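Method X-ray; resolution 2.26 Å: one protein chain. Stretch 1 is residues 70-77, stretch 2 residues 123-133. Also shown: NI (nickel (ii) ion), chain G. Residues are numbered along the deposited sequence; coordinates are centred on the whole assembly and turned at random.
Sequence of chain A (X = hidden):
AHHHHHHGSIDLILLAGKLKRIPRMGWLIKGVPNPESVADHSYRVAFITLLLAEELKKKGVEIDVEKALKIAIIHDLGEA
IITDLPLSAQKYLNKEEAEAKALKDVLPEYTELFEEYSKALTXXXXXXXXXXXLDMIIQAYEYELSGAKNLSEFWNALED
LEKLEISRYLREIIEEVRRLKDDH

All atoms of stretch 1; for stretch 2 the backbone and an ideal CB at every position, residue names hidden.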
# COMPACT_ATOMS: atom_id res chain seq x y z
N LYS A 70 -14.60 9.23 27.14
CA LYS A 70 -15.22 7.92 26.89
C LYS A 70 -16.03 7.94 25.58
O LYS A 70 -16.00 7.00 24.80
CB LYS A 70 -16.14 7.48 28.01
CG LYS A 70 -15.52 7.12 29.32
CD LYS A 70 -16.61 6.74 30.31
CE LYS A 70 -16.07 6.41 31.67
NZ LYS A 70 -17.09 5.66 32.52
N ILE A 71 -16.75 9.04 25.35
CA ILE A 71 -17.59 9.16 24.15
C ILE A 71 -16.74 9.15 22.88
O ILE A 71 -17.09 8.50 21.92
CB ILE A 71 -18.45 10.45 24.18
CG1 ILE A 71 -19.52 10.38 25.29
CG2 ILE A 71 -19.09 10.72 22.79
CD1 ILE A 71 -20.17 11.75 25.60
N ALA A 72 -15.65 9.92 22.90
CA ALA A 72 -14.74 10.00 21.79
C ALA A 72 -14.15 8.62 21.39
O ALA A 72 -14.01 8.32 20.21
CB ALA A 72 -13.64 10.95 22.13
N ILE A 73 -13.83 7.82 22.40
CA ILE A 73 -13.32 6.48 22.26
C ILE A 73 -14.33 5.52 21.68
O ILE A 73 -13.99 4.75 20.77
CB ILE A 73 -12.77 5.93 23.60
CG1 ILE A 73 -11.50 6.68 23.96
CG2 ILE A 73 -12.42 4.42 23.48
CD1 ILE A 73 -11.14 6.54 25.43
N ILE A 74 -15.57 5.58 22.14
CA ILE A 74 -16.58 4.60 21.67
C ILE A 74 -17.35 5.08 20.43
O ILE A 74 -18.08 4.32 19.83
CB ILE A 74 -17.54 4.17 22.80
CG1 ILE A 74 -18.35 5.35 23.35
CG2 ILE A 74 -16.72 3.52 23.98
CD1 ILE A 74 -19.60 5.66 22.61
N HIS A 75 -17.18 6.34 20.02
CA HIS A 75 -18.18 6.93 19.14
C HIS A 75 -18.32 6.27 17.74
O HIS A 75 -19.42 6.25 17.18
CB HIS A 75 -18.00 8.43 19.05
CG HIS A 75 -17.07 8.85 17.98
ND1 HIS A 75 -15.70 8.81 18.12
CD2 HIS A 75 -17.31 9.28 16.72
CE1 HIS A 75 -15.13 9.19 16.99
NE2 HIS A 75 -16.08 9.50 16.13
N ASP A 76 -17.23 5.70 17.21
CA ASP A 76 -17.26 5.01 15.92
C ASP A 76 -16.96 3.52 16.07
O ASP A 76 -16.76 2.83 15.08
CB ASP A 76 -16.25 5.64 14.96
CG ASP A 76 -16.78 6.91 14.32
OD1 ASP A 76 -17.96 7.22 14.48
OD2 ASP A 76 -16.01 7.63 13.65
N LEU A 77 -17.02 3.01 17.31
CA LEU A 77 -16.72 1.61 17.56
C LEU A 77 -17.74 0.63 16.94
O LEU A 77 -17.39 -0.51 16.59
CB LEU A 77 -16.64 1.39 19.06
CG LEU A 77 -16.08 0.08 19.59
CD1 LEU A 77 -14.77 -0.39 18.86
CD2 LEU A 77 -15.85 0.29 21.09
N UNK A 123 -23.53 19.01 26.42
CA UNK A 123 -22.26 19.73 26.17
C UNK A 123 -21.18 18.76 25.65
O UNK A 123 -20.43 19.06 24.71
CB UNK A 123 -21.78 20.42 27.45
N UNK A 124 -21.11 17.60 26.30
CA UNK A 124 -20.11 16.58 25.98
C UNK A 124 -20.37 15.96 24.59
O UNK A 124 -19.46 15.80 23.83
CB UNK A 124 -20.11 15.49 27.05
N UNK A 125 -21.64 15.66 24.28
CA UNK A 125 -22.03 15.22 22.94
C UNK A 125 -21.68 16.22 21.85
O UNK A 125 -21.17 15.84 20.79
CB UNK A 125 -23.53 14.94 22.90
N UNK A 126 -21.96 17.50 22.08
CA UNK A 126 -21.60 18.55 21.14
C UNK A 126 -20.10 18.67 20.96
O UNK A 126 -19.60 18.91 19.84
CB UNK A 126 -22.17 19.89 21.60
N UNK A 127 -19.38 18.59 22.08
CA UNK A 127 -17.92 18.67 22.06
C UNK A 127 -17.27 17.58 21.16
O UNK A 127 -16.36 17.87 20.40
CB UNK A 127 -17.39 18.55 23.49
N UNK A 128 -17.73 16.34 21.27
CA UNK A 128 -17.16 15.25 20.51
C UNK A 128 -17.59 15.32 19.05
O UNK A 128 -16.79 14.99 18.17
CB UNK A 128 -17.57 13.91 21.12
N UNK A 129 -18.81 15.77 18.78
CA UNK A 129 -19.23 16.08 17.41
C UNK A 129 -18.37 17.15 16.73
O UNK A 129 -18.00 17.04 15.53
CB UNK A 129 -20.69 16.54 17.42
N UNK A 130 -18.02 18.18 17.48
CA UNK A 130 -17.11 19.18 16.98
C UNK A 130 -15.73 18.58 16.67
O UNK A 130 -15.16 18.85 15.65
CB UNK A 130 -16.98 20.32 17.99
N UNK A 131 -15.21 17.78 17.59
CA UNK A 131 -13.88 17.17 17.42
C UNK A 131 -13.83 16.26 16.20
O UNK A 131 -12.86 16.21 15.48
CB UNK A 131 -13.50 16.38 18.67
N UNK A 132 -14.88 15.49 16.02
CA UNK A 132 -15.01 14.57 14.93
C UNK A 132 -14.95 15.25 13.53
O UNK A 132 -14.23 14.82 12.61
CB UNK A 132 -16.33 13.81 15.09
N UNK A 133 -15.72 16.33 13.42
CA UNK A 133 -15.75 17.16 12.23
C UNK A 133 -14.45 17.87 12.00
O UNK A 133 -14.02 18.01 10.86
CB UNK A 133 -16.88 18.18 12.32
NI NI G . -15.95 9.76 13.83

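Stretch 2 is a regular helix throughout. It crosses helix 70-74 at 46°, with an axis separation of 9.7 Å at closest approach. No hydrogen bond joins the two stretches. Side-chain packing and a shared nickel ion link them.

Position 123 has nothing of stretch 1 near its ideal CB. Most would fit. It is Leu-123, which makes no contact here.

Position 124 points toward stretch 1. Its ideal CB lies 4.0 Å from Ile-71 CD1, a methyl group. An apolar residue would suit, and so would a long polar one that touches with its first carbons and turns outward. The residue is Glu-124. Its CB packs 4.0 Å from Ile-71 CD1, while the end of the side chain leads away and its OE2 is hydrogen-bonded elsewhere in the structure.

At position 125 the CA-to-CB direction is away from stretch 1, and the helical angles (-58/-45) do not require glycine. Small or larger residues look possible from this side. The deposited residue is Gly-125, whose backbone N lies 4.4 Å from Ile-71 CD1.

Positions 126 and 127 are out of reach of stretch 1, which sets no preference. They are Gln-126 and Leu-127.

At position 128 the CA is 5.9 Å from the CA of Ala-72, and the ideal CB is 3.9 Å from Ile-71 CG2. Such close backbones favour a compact apolar side chain: valine, alanine or perhaps isoleucine. It is Val-128, with chi1 in the t well. Its CG2 lies 3.7 Å from Ile-71 CG2. Its CG1 lies 3.9 Å from Ile-71 CG2 and 3.8 Å from Ala-72 CA. Val-128 has the largest area covered by stretch 1.

Position 129 points away, leaving room for a long polar chain. It is Lys-129. Positions 130 and 131 are out of reach and little constrained by stretch 1; they are Ile-130 and Ala-131.

Position 132 points toward His-75, with its ideal CB 4.4 Å from His-75 NE2. The nickel ion NI is 4.3 Å from the same ideal CB, bound by His-75 NE2 at 2.3 Å and Asp-76 OD2 at 2.1 Å. A metal ligand is expected: aspartate, or perhaps glutamate or histidine. It is Asp-132, whose OD1 binds NI at 2.0 Å. This OD1 is 3.0 Å from His-75 NE2 because both bind the metal; the pair is not a hydrogen bond. His-75 ND1 donates to Ala-72 O at 2.7 Å.

Position 133 is out of reach again. It is Lys-133.

Stretch 2 123-133: LEGQLVKIADK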
# COMPACT_ATOMS: atom_id res chain seq x y z
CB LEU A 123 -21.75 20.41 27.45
CG LEU A 123 -22.30 21.80 27.88
CD1 LEU A 123 -23.82 21.87 27.87
CD2 LEU A 123 -21.74 22.16 29.27
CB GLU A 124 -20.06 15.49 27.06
CG GLU A 124 -19.42 15.96 28.38
CD GLU A 124 -20.33 16.95 29.20
OE1 GLU A 124 -21.53 16.71 29.31
OE2 GLU A 124 -19.81 17.99 29.67
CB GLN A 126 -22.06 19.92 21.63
CG GLN A 126 -23.54 20.13 21.73
CD GLN A 126 -23.82 21.51 22.34
OE1 GLN A 126 -23.31 22.52 21.87
NE2 GLN A 126 -24.64 21.54 23.36
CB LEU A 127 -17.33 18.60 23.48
CG LEU A 127 -15.78 18.59 23.55
CD1 LEU A 127 -15.17 19.77 22.86
CD2 LEU A 127 -15.31 18.54 25.01
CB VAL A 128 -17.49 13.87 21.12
CG1 VAL A 128 -16.84 12.78 20.31
CG2 VAL A 128 -16.99 13.78 22.57
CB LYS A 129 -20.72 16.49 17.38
CG LYS A 129 -21.36 16.48 15.96
CD LYS A 129 -21.58 15.07 15.37
CE LYS A 129 -22.91 14.47 15.88
NZ LYS A 129 -23.26 13.07 15.47
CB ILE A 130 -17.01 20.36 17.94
CG1 ILE A 130 -18.30 21.18 17.84
CG2 ILE A 130 -15.83 21.29 17.54
CD1 ILE A 130 -18.45 22.18 18.97
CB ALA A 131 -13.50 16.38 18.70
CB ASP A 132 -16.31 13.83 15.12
CG ASP A 132 -16.49 12.74 14.10
OD1 ASP A 132 -15.77 11.75 14.15
OD2 ASP A 132 -17.34 12.89 13.23
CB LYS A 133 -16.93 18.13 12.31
CG LYS A 133 -18.27 17.38 12.12
CD LYS A 133 -19.46 18.17 12.61
CE LYS A 133 -20.77 17.42 12.35
NZ LYS A 133 -20.75 16.77 10.98
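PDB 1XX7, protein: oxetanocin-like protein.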